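Local coordinates for uric acid degradation bifunctional protein PucL (Bacillus subtilis, PDB 6A4M) that catalyses the oxidation of uric acid as the urate oxidase of a bifunctional protein that probably also decarboxylates a later intermediate of urate breakdown, at residues F114-A119 / L130-S135; T108-P113 / N137-S142; R192-Y197 / S265-W270; L167-G172 / T230-L235. All coordinates share one frame; numbering follows the deposited sequence.

Interaction 1: residues F114-A119 / L130-S135; sequences FEAMPA and LVFRRS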
loop_
_atom_site.group_PDB
_atom_site.type_symbol
_atom_site.label_atom_id
_atom_site.label_comp_id
_atom_site.label_asym_id
_atom_site.label_seq_id
_atom_site.Cartn_x
_atom_site.Cartn_y
_atom_site.Cartn_z
ATOM N N PHE A 114 3.827 2.903 10.956
ATOM C CA PHE A 114 4.630 3.436 12.048
ATOM C C PHE A 114 6.005 3.827 11.523
ATOM O O PHE A 114 6.632 3.053 10.802
ATOM C CB PHE A 114 4.735 2.417 13.182
ATOM C CG PHE A 114 3.452 2.240 13.941
ATOM C CD1 PHE A 114 3.083 3.150 14.925
ATOM C CD2 PHE A 114 2.601 1.175 13.662
ATOM C CE1 PHE A 114 1.893 2.998 15.622
ATOM C CE2 PHE A 114 1.412 1.018 14.358
ATOM C CZ PHE A 114 1.057 1.930 15.339
ATOM N N GLU A 115 6.456 5.028 11.885
ATOM C CA GLU A 115 7.697 5.614 11.365
ATOM C C GLU A 115 8.651 5.918 12.519
ATOM O O GLU A 115 8.319 6.710 13.404
ATOM C CB GLU A 115 7.390 6.911 10.609
ATOM C CG GLU A 115 6.479 6.750 9.395
ATOM C CD GLU A 115 6.075 8.080 8.760
ATOM O OE1 GLU A 115 6.209 9.143 9.405
ATOM O OE2 GLU A 115 5.609 8.068 7.603
ATOM N N ALA A 116 9.829 5.293 12.505
ATOM C CA ALA A 116 10.815 5.458 13.583
ATOM C C ALA A 116 11.285 6.910 13.708
ATOM O O ALA A 116 11.516 7.582 12.701
ATOM C CB ALA A 116 12.008 4.538 13.364
ATOM N N MET A 117 11.418 7.373 14.950
ATOM C CA MET A 117 11.751 8.765 15.254
ATOM C C MET A 117 13.222 8.910 15.655
ATOM O O MET A 117 13.873 7.912 15.975
ATOM C CB MET A 117 10.844 9.275 16.377
ATOM C CG MET A 117 9.374 9.365 15.991
ATOM S SD MET A 117 9.036 10.599 14.717
ATOM C CE MET A 117 9.205 12.110 15.658
ATOM N N PRO A 118 13.758 10.152 15.619
ATOM C CA PRO A 118 15.158 10.348 16.017
ATOM C C PRO A 118 15.437 10.078 17.502
ATOM O O PRO A 118 14.534 10.183 18.342
ATOM C CB PRO A 118 15.438 11.819 15.657
ATOM C CG PRO A 118 14.108 12.452 15.445
ATOM C CD PRO A 118 13.199 11.358 14.979
ATOM N N ALA A 119 16.688 9.724 17.795
ATOM C CA ALA A 119 17.162 9.490 19.160
ATOM C C ALA A 119 18.607 9.952 19.292
ATOM O O ALA A 119 19.446 9.601 18.460
ATOM C CB ALA A 119 17.061 8.016 19.505
ATOM N N LEU A 130 12.787 2.205 19.312
ATOM C CA LEU A 130 11.764 2.192 20.363
ATOM C C LEU A 130 10.603 3.160 20.096
ATOM O O LEU A 130 9.445 2.768 20.210
ATOM C CB LEU A 130 12.401 2.532 21.716
ATOM C CG LEU A 130 13.626 1.710 22.140
ATOM C CD1 LEU A 130 14.132 2.185 23.493
ATOM C CD2 LEU A 130 13.314 0.218 22.182
ATOM N N VAL A 131 10.915 4.414 19.761
ATOM C CA VAL A 131 9.900 5.466 19.590
ATOM C C VAL A 131 9.470 5.576 18.125
ATOM O O VAL A 131 10.310 5.760 17.242
ATOM C CB VAL A 131 10.417 6.841 20.083
ATOM C CG1 VAL A 131 9.307 7.888 20.034
ATOM C CG2 VAL A 131 10.978 6.725 21.496
ATOM N N PHE A 132 8.161 5.480 17.884
ATOM C CA PHE A 132 7.594 5.523 16.535
ATOM C C PHE A 132 6.436 6.514 16.448
ATOM O O PHE A 132 5.593 6.566 17.339
ATOM C CB PHE A 132 7.083 4.140 16.129
ATOM C CG PHE A 132 8.157 3.093 16.042
ATOM C CD1 PHE A 132 8.534 2.375 17.170
ATOM C CD2 PHE A 132 8.782 2.813 14.833
ATOM C CE1 PHE A 132 9.523 1.406 17.098
ATOM C CE2 PHE A 132 9.771 1.840 14.753
ATOM C CZ PHE A 132 10.143 1.137 15.889
ATOM N N ARG A 133 6.403 7.294 15.370
ATOM C CA ARG A 133 5.219 8.081 15.016
ATOM C C ARG A 133 4.173 7.150 14.401
ATOM O O ARG A 133 4.521 6.270 13.617
ATOM C CB ARG A 133 5.566 9.204 14.023
ATOM C CG ARG A 133 4.352 9.890 13.392
ATOM C CD ARG A 133 4.690 11.241 12.776
ATOM N NE ARG A 133 5.770 11.119 11.797
ATOM C CZ ARG A 133 6.970 11.710 11.849
ATOM N NH1 ARG A 133 7.321 12.545 12.827
ATOM N NH2 ARG A 133 7.840 11.468 10.876
ATOM N N ARG A 134 2.906 7.352 14.765
ATOM C CA ARG A 134 1.772 6.760 14.043
ATOM C C ARG A 134 1.445 7.725 12.898
ATOM O O ARG A 134 1.071 8.877 13.135
ATOM C CB ARG A 134 0.587 6.473 14.998
ATOM C CG ARG A 134 -0.840 6.807 14.548
ATOM C CD ARG A 134 -1.299 6.115 13.275
ATOM N NE ARG A 134 -2.744 5.855 13.288
ATOM C CZ ARG A 134 -3.533 5.763 12.212
ATOM N NH1 ARG A 134 -3.064 5.926 10.968
ATOM N NH2 ARG A 134 -4.827 5.511 12.384
ATOM N N SER A 135 1.620 7.255 11.663
ATOM C CA SER A 135 1.490 8.103 10.475
ATOM C C SER A 135 0.064 8.119 9.936
ATOM O O SER A 135 -0.610 7.091 9.918
ATOM C CB SER A 135 2.445 7.643 9.370
ATOM O OG SER A 135 2.380 8.514 8.249
#
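Glu115 and Arg133 face each other as a hydrogen-bonded antiparallel pair, and their side chains close a salt bridge above it. Glu115 OE1 accepts from both Arg133 NE, at 3.1 Å, and Arg133 NH2. It lies in the guanidinium plane, while the carboxylate stands almost perpendicular to that plane (87°). Met117 SD sits over one face of the guanidinium, 3.2 Å from Arg133 NH1; the thioether chain, bent at chi2 (-66°), crosses Arg133 at about a right angle, and its polarisable sulfur suits this place. Glu115 OE2 has a weak, unsettled hydrogen bond with Ser135 OG, which also bonds Asn137 N. On the opposite face the contacts are between carbon atoms: Ala116 CB, small enough to let the ring lie beside it, meets Phe132 CE2 at 3.8 Å, and Phe114 CE1 touches Arg134 CB. Both phenylalanines also reach Val36 of strand 36-45. The backbone fixes the register: Glu115 and Arg133 exchange two N-H...O bonds, and Met117 N adds one to Val131 O, at 3.0 Å. Just before Val131, at Leu130, the chain turns a corner. The whole is a twisted antiparallel arm, in which strand 104-121 pairs with 124-128 and, past the corner, with 131-134.

Interaction 2: residues T108-P113 / N137-S142; sequences TGEDIP and NERSRS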
loop_
_atom_site.group_PDB
_atom_site.type_symbol
_atom_site.label_atom_id
_atom_site.label_comp_id
_atom_site.label_asym_id
_atom_site.label_seq_id
_atom_site.Cartn_x
_atom_site.Cartn_y
_atom_site.Cartn_z
ATOM N N THR A 108 -9.675 -7.779 3.894
ATOM C CA THR A 108 -9.051 -6.495 3.607
ATOM C C THR A 108 -8.158 -6.142 4.788
ATOM O O THR A 108 -8.597 -6.233 5.934
ATOM C CB THR A 108 -10.115 -5.397 3.443
ATOM O OG1 THR A 108 -11.045 -5.785 2.424
ATOM C CG2 THR A 108 -9.490 -4.063 3.067
ATOM N N GLY A 109 -6.920 -5.739 4.505
ATOM C CA GLY A 109 -5.950 -5.381 5.541
ATOM C C GLY A 109 -5.355 -4.015 5.276
ATOM O O GLY A 109 -4.564 -3.863 4.351
ATOM N N GLU A 110 -5.738 -3.031 6.091
ATOM C CA GLU A 110 -5.230 -1.655 5.981
ATOM C C GLU A 110 -4.111 -1.391 6.982
ATOM O O GLU A 110 -4.340 -1.422 8.189
ATOM C CB GLU A 110 -6.347 -0.629 6.221
ATOM C CG GLU A 110 -6.920 0.004 4.965
ATOM C CD GLU A 110 -7.587 1.336 5.255
ATOM O OE1 GLU A 110 -6.858 2.309 5.560
ATOM O OE2 GLU A 110 -8.832 1.407 5.169
ATOM N N ASP A 111 -2.919 -1.095 6.471
ATOM C CA ASP A 111 -1.749 -0.823 7.302
ATOM C C ASP A 111 -1.937 0.452 8.108
ATOM O O ASP A 111 -2.446 1.446 7.599
ATOM C CB ASP A 111 -0.493 -0.709 6.426
ATOM C CG ASP A 111 0.780 -0.453 7.230
ATOM O OD1 ASP A 111 0.943 -1.052 8.311
ATOM O OD2 ASP A 111 1.627 0.343 6.773
ATOM N N ILE A 112 -1.550 0.396 9.376
ATOM C CA ILE A 112 -1.412 1.578 10.215
ATOM C C ILE A 112 0.098 1.830 10.267
ATOM O O ILE A 112 0.797 1.180 11.046
ATOM C CB ILE A 112 -2.010 1.362 11.622
ATOM C CG1 ILE A 112 -3.527 1.160 11.519
ATOM C CG2 ILE A 112 -1.700 2.552 12.525
ATOM C CD1 ILE A 112 -4.166 0.582 12.762
ATOM N N PRO A 113 0.609 2.752 9.420
ATOM C CA PRO A 113 2.063 2.874 9.291
ATOM C C PRO A 113 2.720 3.498 10.518
ATOM O O PRO A 113 2.210 4.482 11.056
ATOM C CB PRO A 113 2.252 3.774 8.059
ATOM C CG PRO A 113 0.912 4.329 7.722
ATOM C CD PRO A 113 -0.092 3.842 8.720
ATOM N N ASN A 137 -0.298 9.825 6.836
ATOM C CA ASN A 137 -0.041 10.052 5.401
ATOM C C ASN A 137 -0.387 8.776 4.606
ATOM O O ASN A 137 -1.235 8.003 5.043
ATOM C CB ASN A 137 1.413 10.523 5.183
ATOM C CG ASN A 137 1.691 11.875 5.813
ATOM O OD1 ASN A 137 0.821 12.745 5.847
ATOM N ND2 ASN A 137 2.915 12.067 6.304
ATOM N N GLU A 138 0.219 8.558 3.438
ATOM C CA GLU A 138 -0.061 7.354 2.644
ATOM C C GLU A 138 0.125 6.057 3.440
ATOM O O GLU A 138 0.916 5.997 4.382
ATOM C CB GLU A 138 0.764 7.316 1.341
ATOM C CG GLU A 138 2.270 7.094 1.486
ATOM C CD GLU A 138 3.079 8.365 1.657
ATOM O OE1 GLU A 138 2.524 9.394 2.088
ATOM O OE2 GLU A 138 4.289 8.325 1.364
ATOM N N ARG A 139 -0.618 5.031 3.043
ATOM C CA ARG A 139 -0.674 3.764 3.776
ATOM C C ARG A 139 -0.972 2.625 2.818
ATOM O O ARG A 139 -1.780 2.778 1.899
ATOM C CB ARG A 139 -1.752 3.824 4.865
ATOM C CG ARG A 139 -3.127 4.240 4.354
ATOM C CD ARG A 139 -4.036 4.753 5.457
ATOM N NE ARG A 139 -5.149 5.521 4.897
ATOM C CZ ARG A 139 -5.125 6.824 4.591
ATOM N NH1 ARG A 139 -4.036 7.575 4.787
ATOM N NH2 ARG A 139 -6.218 7.389 4.078
ATOM N N SER A 140 -0.321 1.485 3.029
ATOM C CA SER A 140 -0.563 0.321 2.190
ATOM C C SER A 140 -1.878 -0.347 2.583
ATOM O O SER A 140 -2.336 -0.222 3.724
ATOM C CB SER A 140 0.601 -0.677 2.248
ATOM O OG SER A 140 0.747 -1.242 3.534
ATOM N N ARG A 141 -2.494 -1.018 1.615
ATOM C CA ARG A 141 -3.677 -1.838 1.852
ATOM C C ARG A 141 -3.576 -3.081 0.984
ATOM O O ARG A 141 -3.080 -3.009 -0.143
ATOM C CB ARG A 141 -4.963 -1.069 1.525
ATOM C CG ARG A 141 -6.242 -1.775 1.963
ATOM C CD ARG A 141 -7.490 -0.962 1.643
ATOM N NE ARG A 141 -7.885 -1.114 0.238
ATOM C CZ ARG A 141 -9.077 -1.525 -0.214
ATOM N NH1 ARG A 141 -10.088 -1.817 0.601
ATOM N NH2 ARG A 141 -9.269 -1.632 -1.526
ATOM N N SER A 142 -4.041 -4.211 1.515
ATOM C CA SER A 142 -4.075 -5.474 0.775
ATOM C C SER A 142 -5.468 -6.089 0.837
ATOM O O SER A 142 -6.109 -6.087 1.889
ATOM C CB SER A 142 -3.043 -6.451 1.337
ATOM O OG SER A 142 -1.732 -5.945 1.162
HETATM O O HOH W 1 2.121 1.874 4.645
#
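Around the Arg139 guanidinium, Glu110 OE1 lies at the edge, near the plane, in a long salt bridge of 3.7 Å to Arg139 NE. Asn137 O shares that plane through a weak bond from Arg139 NH1, and Asp164 engages NH2. Near the Arg141 guanidinium comes Thr108 CG2, 3.4 Å from Arg141 NH1, while Arg141 NE is paired with Glu161 of strand 153-169. The aliphatic part of Arg141 packs on Glu110, Arg141 CD 3.5 Å from Glu110 CG; the long side chain covers a neighbour and carries its charge across to Glu161. An alanine at Arg141 would probably leave Glu161 without its mate and open a gap beside Glu110 CG and Thr108 CG2. The two strands belong to the large antiparallel sheet, consistent with the tunnelling fold (T-fold) of uricases; here strand 104-121 runs between 36-45 and 139-148. Gly109 and Ser142 exchange two backbone bonds, and Ser142 OG turns to Ser160. Further on, Asp111 N bonds Ser140 O at 2.9 Å, but Ser140 N gives its hydrogen to a water, at 3.0 Å, which in turn donates to Asp111 OD2 at 2.7 Å. Asp111 CG is anti to the backbone N (chi1 -179°), on the side where the water lies.

Interaction 3: residues R192-Y197 / S265-W270; sequences RPLFVY and SQNHTW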
loop_
_atom_site.group_PDB
_atom_site.type_symbol
_atom_site.label_atom_id
_atom_site.label_comp_id
_atom_site.label_asym_id
_atom_site.label_seq_id
_atom_site.Cartn_x
_atom_site.Cartn_y
_atom_site.Cartn_z
ATOM N N ARG A 192 0.926 26.297 -13.479
ATOM C CA ARG A 192 0.268 26.075 -12.196
ATOM C C ARG A 192 0.736 24.726 -11.621
ATOM O O ARG A 192 0.815 23.740 -12.363
ATOM C CB ARG A 192 -1.258 26.111 -12.381
ATOM C CG ARG A 192 -2.047 26.593 -11.163
ATOM C CD ARG A 192 -3.318 27.367 -11.514
ATOM N NE ARG A 192 -4.542 26.566 -11.448
ATOM C CZ ARG A 192 -5.007 25.762 -12.407
ATOM N NH1 ARG A 192 -4.358 25.596 -13.562
ATOM N NH2 ARG A 192 -6.142 25.096 -12.204
ATOM N N PRO A 193 1.053 24.672 -10.308
ATOM C CA PRO A 193 1.642 23.454 -9.737
ATOM C C PRO A 193 0.639 22.308 -9.611
ATOM O O PRO A 193 -0.399 22.466 -8.966
ATOM C CB PRO A 193 2.120 23.911 -8.359
ATOM C CG PRO A 193 1.202 25.019 -8.000
ATOM C CD PRO A 193 0.871 25.716 -9.285
ATOM N N LEU A 194 0.963 21.170 -10.224
ATOM C CA LEU A 194 0.053 20.025 -10.301
ATOM C C LEU A 194 0.020 19.274 -8.970
ATOM O O LEU A 194 1.054 18.786 -8.513
ATOM C CB LEU A 194 0.490 19.090 -11.433
ATOM C CG LEU A 194 -0.286 17.794 -11.675
ATOM C CD1 LEU A 194 -1.782 18.041 -11.801
ATOM C CD2 LEU A 194 0.255 17.102 -12.917
ATOM N N PHE A 195 -1.164 19.198 -8.359
ATOM C CA PHE A 195 -1.368 18.519 -7.075
ATOM C C PHE A 195 -2.289 17.323 -7.305
ATOM O O PHE A 195 -3.480 17.504 -7.578
ATOM C CB PHE A 195 -1.970 19.507 -6.053
ATOM C CG PHE A 195 -2.060 18.994 -4.623
ATOM C CD1 PHE A 195 -1.347 17.878 -4.167
ATOM C CD2 PHE A 195 -2.839 19.688 -3.697
ATOM C CE1 PHE A 195 -1.442 17.456 -2.845
ATOM C CE2 PHE A 195 -2.933 19.267 -2.374
ATOM C CZ PHE A 195 -2.235 18.150 -1.948
ATOM N N VAL A 196 -1.729 16.113 -7.210
ATOM C CA VAL A 196 -2.496 14.871 -7.417
ATOM C C VAL A 196 -2.542 13.980 -6.175
ATOM O O VAL A 196 -1.564 13.885 -5.427
ATOM C CB VAL A 196 -1.987 14.034 -8.621
ATOM C CG1 VAL A 196 -2.059 14.855 -9.896
ATOM C CG2 VAL A 196 -0.572 13.497 -8.403
ATOM N N TYR A 197 -3.704 13.362 -5.966
ATOM C CA TYR A 197 -3.871 12.258 -5.022
ATOM C C TYR A 197 -3.797 10.981 -5.854
ATOM O O TYR A 197 -4.431 10.897 -6.905
ATOM C CB TYR A 197 -5.238 12.305 -4.335
ATOM C CG TYR A 197 -5.529 13.452 -3.383
ATOM C CD1 TYR A 197 -4.693 14.574 -3.271
ATOM C CD2 TYR A 197 -6.685 13.424 -2.604
ATOM C CE1 TYR A 197 -4.998 15.608 -2.390
ATOM C CE2 TYR A 197 -6.998 14.453 -1.730
ATOM C CZ TYR A 197 -6.156 15.541 -1.624
ATOM O OH TYR A 197 -6.476 16.556 -0.751
ATOM N N SER A 265 -6.611 8.205 -9.594
ATOM C CA SER A 265 -5.985 9.515 -9.405
ATOM C C SER A 265 -7.039 10.592 -9.159
ATOM O O SER A 265 -8.164 10.461 -9.632
ATOM C CB SER A 265 -5.158 9.876 -10.639
ATOM O OG SER A 265 -5.997 10.223 -11.729
ATOM N N GLN A 266 -6.676 11.646 -8.423
ATOM C CA GLN A 266 -7.538 12.829 -8.256
ATOM C C GLN A 266 -6.747 14.124 -8.414
ATOM O O GLN A 266 -5.674 14.266 -7.836
ATOM C CB GLN A 266 -8.212 12.838 -6.888
ATOM C CG GLN A 266 -9.200 11.711 -6.641
ATOM C CD GLN A 266 -9.858 11.805 -5.273
ATOM O OE1 GLN A 266 -9.440 12.585 -4.418
ATOM N NE2 GLN A 266 -10.897 11.010 -5.063
ATOM N N ASN A 267 -7.302 15.069 -9.178
ATOM C CA ASN A 267 -6.686 16.381 -9.409
ATOM C C ASN A 267 -7.214 17.392 -8.390
ATOM O O ASN A 267 -8.411 17.669 -8.360
ATOM C CB ASN A 267 -6.993 16.861 -10.834
ATOM C CG ASN A 267 -6.183 18.090 -11.240
ATOM O OD1 ASN A 267 -5.620 18.799 -10.406
ATOM N ND2 ASN A 267 -6.136 18.348 -12.540
ATOM N N HIS A 268 -6.315 17.939 -7.571
ATOM C CA HIS A 268 -6.668 18.924 -6.543
ATOM C C HIS A 268 -5.778 20.163 -6.654
ATOM O O HIS A 268 -5.363 20.735 -5.640
ATOM C CB HIS A 268 -6.550 18.300 -5.144
ATOM C CG HIS A 268 -7.537 17.205 -4.887
ATOM N ND1 HIS A 268 -8.799 17.447 -4.390
ATOM C CD2 HIS A 268 -7.448 15.865 -5.057
ATOM C CE1 HIS A 268 -9.447 16.302 -4.266
ATOM N NE2 HIS A 268 -8.649 15.327 -4.664
ATOM N N THR A 269 -5.510 20.585 -7.891
ATOM C CA THR A 269 -4.661 21.748 -8.168
ATOM C C THR A 269 -5.313 23.044 -7.657
ATOM O O THR A 269 -6.522 23.234 -7.789
ATOM C CB THR A 269 -4.363 21.859 -9.680
ATOM O OG1 THR A 269 -3.708 20.662 -10.125
ATOM C CG2 THR A 269 -3.478 23.068 -9.991
ATOM N N TRP A 270 -4.492 23.918 -7.078
ATOM C CA TRP A 270 -4.966 25.135 -6.410
ATOM C C TRP A 270 -5.361 26.223 -7.398
ATOM O O TRP A 270 -4.972 26.186 -8.568
ATOM C CB TRP A 270 -3.883 25.694 -5.478
ATOM C CG TRP A 270 -3.420 24.731 -4.434
ATOM C CD1 TRP A 270 -4.199 23.914 -3.661
ATOM C CD2 TRP A 270 -2.066 24.487 -4.040
ATOM N NE1 TRP A 270 -3.409 23.175 -2.811
ATOM C CE2 TRP A 270 -2.097 23.505 -3.022
ATOM C CE3 TRP A 270 -0.828 25.006 -4.446
ATOM C CZ2 TRP A 270 -0.935 23.026 -2.406
ATOM C CZ3 TRP A 270 0.332 24.525 -3.832
ATOM C CH2 TRP A 270 0.266 23.545 -2.821
#
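Tyr197 and His268 form a face-to-face stack, ring centroids 3.8 Å apart and planes 26° from each other, with His268 CD2 over the centre of the tyrosine ring. The imidazole also meets the ring of Tyr292. A second aromatic pair, Phe195 with Trp270, is oblique; Phe195 CD2 lies 3.6 Å from Trp270 NE1. Among the polar side chains, His268 NE2 donates to Gln266 OE1 at 2.9 Å in the plane of its own ring, fixing the rotation of the imidazole. A glycerol, probably from the crystallisation liquor, lies about 3 Å from the Gln266 side chain. Asn267 CG is anti to the backbone N (chi1 -170°), and OD1 accepts from both Thr269 N and Thr269 OG1. The first bond makes an Asx turn where strand 258-267 of the T-fold sheet gives way to a loop; asparagine suits it, its short amide bringing a carbonyl back to the chain. Thr269 OG1 takes a weak bond from Phe195 N. Arg192 NE bonds Trp270 O at 2.9 Å, and Thr269 CG2 lies over one face of the Arg192 guanidinium, offset toward the rim. Backbone pairing is antiparallel: Tyr197 and Gln266 exchange two bonds, and His268 N reaches Phe195 O at 2.9 Å.

Interaction 4: residues L167-G172 / T230-L235; sequences LVKVSG and TVFHEL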
loop_
_atom_site.group_PDB
_atom_site.type_symbol
_atom_site.label_atom_id
_atom_site.label_comp_id
_atom_site.label_asym_id
_atom_site.label_seq_id
_atom_site.Cartn_x
_atom_site.Cartn_y
_atom_site.Cartn_z
ATOM N N LEU A 167 0.698 14.314 -3.685
ATOM C CA LEU A 167 1.944 14.882 -4.209
ATOM C C LEU A 167 1.707 16.159 -5.005
ATOM O O LEU A 167 0.912 16.162 -5.941
ATOM C CB LEU A 167 2.638 13.867 -5.116
ATOM C CG LEU A 167 3.041 12.540 -4.475
ATOM C CD1 LEU A 167 3.623 11.615 -5.535
ATOM C CD2 LEU A 167 4.032 12.761 -3.343
ATOM N N VAL A 168 2.427 17.222 -4.641
ATOM C CA VAL A 168 2.390 18.501 -5.361
ATOM C C VAL A 168 3.761 18.786 -5.986
ATOM O O VAL A 168 4.787 18.685 -5.308
ATOM C CB VAL A 168 1.920 19.678 -4.458
ATOM C CG1 VAL A 168 2.903 19.988 -3.328
ATOM C CG2 VAL A 168 1.663 20.931 -5.291
ATOM N N LYS A 169 3.771 19.121 -7.277
ATOM C CA LYS A 169 5.002 19.502 -7.978
ATOM C C LYS A 169 4.971 20.983 -8.358
ATOM O O LYS A 169 4.120 21.408 -9.144
ATOM C CB LYS A 169 5.205 18.649 -9.232
ATOM C CG LYS A 169 6.531 18.917 -9.932
ATOM C CD LYS A 169 6.760 18.002 -11.118
ATOM C CE LYS A 169 8.172 18.187 -11.658
ATOM N NZ LYS A 169 8.361 17.551 -12.987
ATOM N N VAL A 170 5.905 21.754 -7.801
ATOM C CA VAL A 170 6.097 23.160 -8.184
ATOM C C VAL A 170 6.875 23.252 -9.502
ATOM O O VAL A 170 7.767 22.439 -9.756
ATOM C CB VAL A 170 6.802 23.985 -7.077
ATOM C CG1 VAL A 170 6.041 23.866 -5.760
ATOM C CG2 VAL A 170 8.266 23.582 -6.907
ATOM N N SER A 171 6.538 24.249 -10.321
ATOM C CA SER A 171 7.055 24.370 -11.695
ATOM C C SER A 171 8.582 24.332 -11.801
ATOM O O SER A 171 9.130 23.575 -12.606
ATOM C CB SER A 171 6.541 25.658 -12.351
ATOM O OG SER A 171 7.032 26.808 -11.682
ATOM N N GLY A 172 9.253 25.142 -10.984
ATOM C CA GLY A 172 10.714 25.260 -11.008
ATOM C C GLY A 172 11.137 26.695 -11.253
ATOM O O GLY A 172 12.276 26.961 -11.636
ATOM N N THR A 230 9.852 9.674 -8.131
ATOM C CA THR A 230 11.020 9.837 -9.024
ATOM C C THR A 230 10.580 10.094 -10.460
ATOM O O THR A 230 11.109 10.982 -11.125
ATOM C CB THR A 230 11.967 8.616 -9.019
ATOM O OG1 THR A 230 11.251 7.445 -9.431
ATOM C CG2 THR A 230 12.584 8.396 -7.635
ATOM N N VAL A 231 9.621 9.295 -10.930
ATOM C CA VAL A 231 8.801 9.660 -12.091
ATOM C C VAL A 231 7.959 10.804 -11.542
ATOM O O VAL A 231 7.743 10.853 -10.347
ATOM C CB VAL A 231 7.895 8.500 -12.573
ATOM C CG1 VAL A 231 7.101 8.907 -13.810
ATOM C CG2 VAL A 231 8.714 7.252 -12.869
ATOM N N PHE A 232 7.508 11.729 -12.379
ATOM C CA PHE A 232 6.783 12.943 -11.927
ATOM C C PHE A 232 7.777 14.072 -11.718
ATOM O O PHE A 232 7.601 15.144 -12.287
ATOM C CB PHE A 232 5.934 12.734 -10.644
ATOM C CG PHE A 232 4.966 13.860 -10.321
ATOM C CD1 PHE A 232 4.486 14.754 -11.291
ATOM C CD2 PHE A 232 4.498 13.998 -9.014
ATOM C CE1 PHE A 232 3.590 15.762 -10.950
ATOM C CE2 PHE A 232 3.600 15.003 -8.674
ATOM C CZ PHE A 232 3.142 15.885 -9.644
ATOM N N HIS A 233 8.801 13.838 -10.896
ATOM C CA HIS A 233 9.936 14.758 -10.796
ATOM C C HIS A 233 10.598 14.952 -12.157
ATOM O O HIS A 233 10.801 16.084 -12.589
ATOM C CB HIS A 233 10.982 14.252 -9.794
ATOM C CG HIS A 233 12.230 15.084 -9.747
ATOM N ND1 HIS A 233 13.070 15.238 -10.830
ATOM C CD2 HIS A 233 12.786 15.798 -8.743
ATOM C CE1 HIS A 233 14.083 16.019 -10.497
ATOM N NE2 HIS A 233 13.936 16.369 -9.233
ATOM N N GLU A 234 10.944 13.845 -12.812
ATOM C CA GLU A 234 11.719 13.892 -14.057
ATOM C C GLU A 234 10.904 14.287 -15.291
ATOM O O GLU A 234 11.455 14.880 -16.220
ATOM C CB GLU A 234 12.457 12.567 -14.299
ATOM C CG GLU A 234 11.602 11.404 -14.779
ATOM C CD GLU A 234 12.439 10.184 -15.094
ATOM O OE1 GLU A 234 12.393 9.712 -16.250
ATOM O OE2 GLU A 234 13.156 9.700 -14.189
ATOM N N LEU A 235 9.615 13.947 -15.309
ATOM C CA LEU A 235 8.737 14.307 -16.426
ATOM C C LEU A 235 8.474 15.811 -16.430
ATOM O O LEU A 235 8.141 16.386 -15.394
ATOM C CB LEU A 235 7.408 13.553 -16.351
ATOM C CG LEU A 235 7.474 12.025 -16.434
ATOM C CD1 LEU A 235 6.091 11.434 -16.206
ATOM C CD2 LEU A 235 8.045 11.553 -17.764
#
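Phe232 meets both Leu167 and Lys169 of the strand, and is the first residue of 230-235 to touch it. Leu167 CB comes to the edge of its ring, 3.9 Å from Phe232 CE2, while Lys169 CB lies 3.5 Å from Phe232 CZ. The lysine chain runs antiparallel to the phenylalanine side chain, and Lys169 CD makes an off-centre CH-pi contact, 4.3 Å from the ring centroid of Phe232. Phe232 CG is anti to the backbone N (chi1 -168°), and Leu243 of helix 240-254 and Leu194 pack against the side chain as well: a large flat group suits this junction of helix 221-233 with the sheet. Phe232 O accepts from Lys169 NZ at 2.6 Å, in the carbonyl plane. Next, His233 O lies 2.9 Å from Lys169 NZ, which sits well above that carbonyl plane. Leu235 O is also near the ammonium, though at too poor an angle for a hydrogen bond. Lys169 reaches this group because its chain is fully extended. An alanine at Lys169 would probably leave the carbonyls of Phe232 and His233 without their common donor and strip the phenylalanine ring of its CH-pi partner. With methylenes on the ring and ammonium among carbonyl oxygens, Lys169 joins strand and helix by apolar and polar contact, and the partial negative charges would probably favour the charged form of the amine.

Interactions 1 and 2 share strand 104-121 and join where Ser135 N meets Pro113 O; the pairing of 114-119 with 130-135 lies within the span of chain bracketed by interaction 2, and their centres are about 17 Å apart. Interactions 3 and 4 come later, with alternating segments and centres about 11 Å apart. They touch through the backbone pairing of strands 153-169 and 194-204. Strand 153-169 also neighbours 139-148, so all four reach one antiparallel sheet, from the projecting arm of interaction 1 to the inner strands 194-204 and 258-267 of interaction 3, about 29 Å away between centres. Interaction 4 fastens helix 221-233 to it, so contacts distant in sequence knit sheet and helix together.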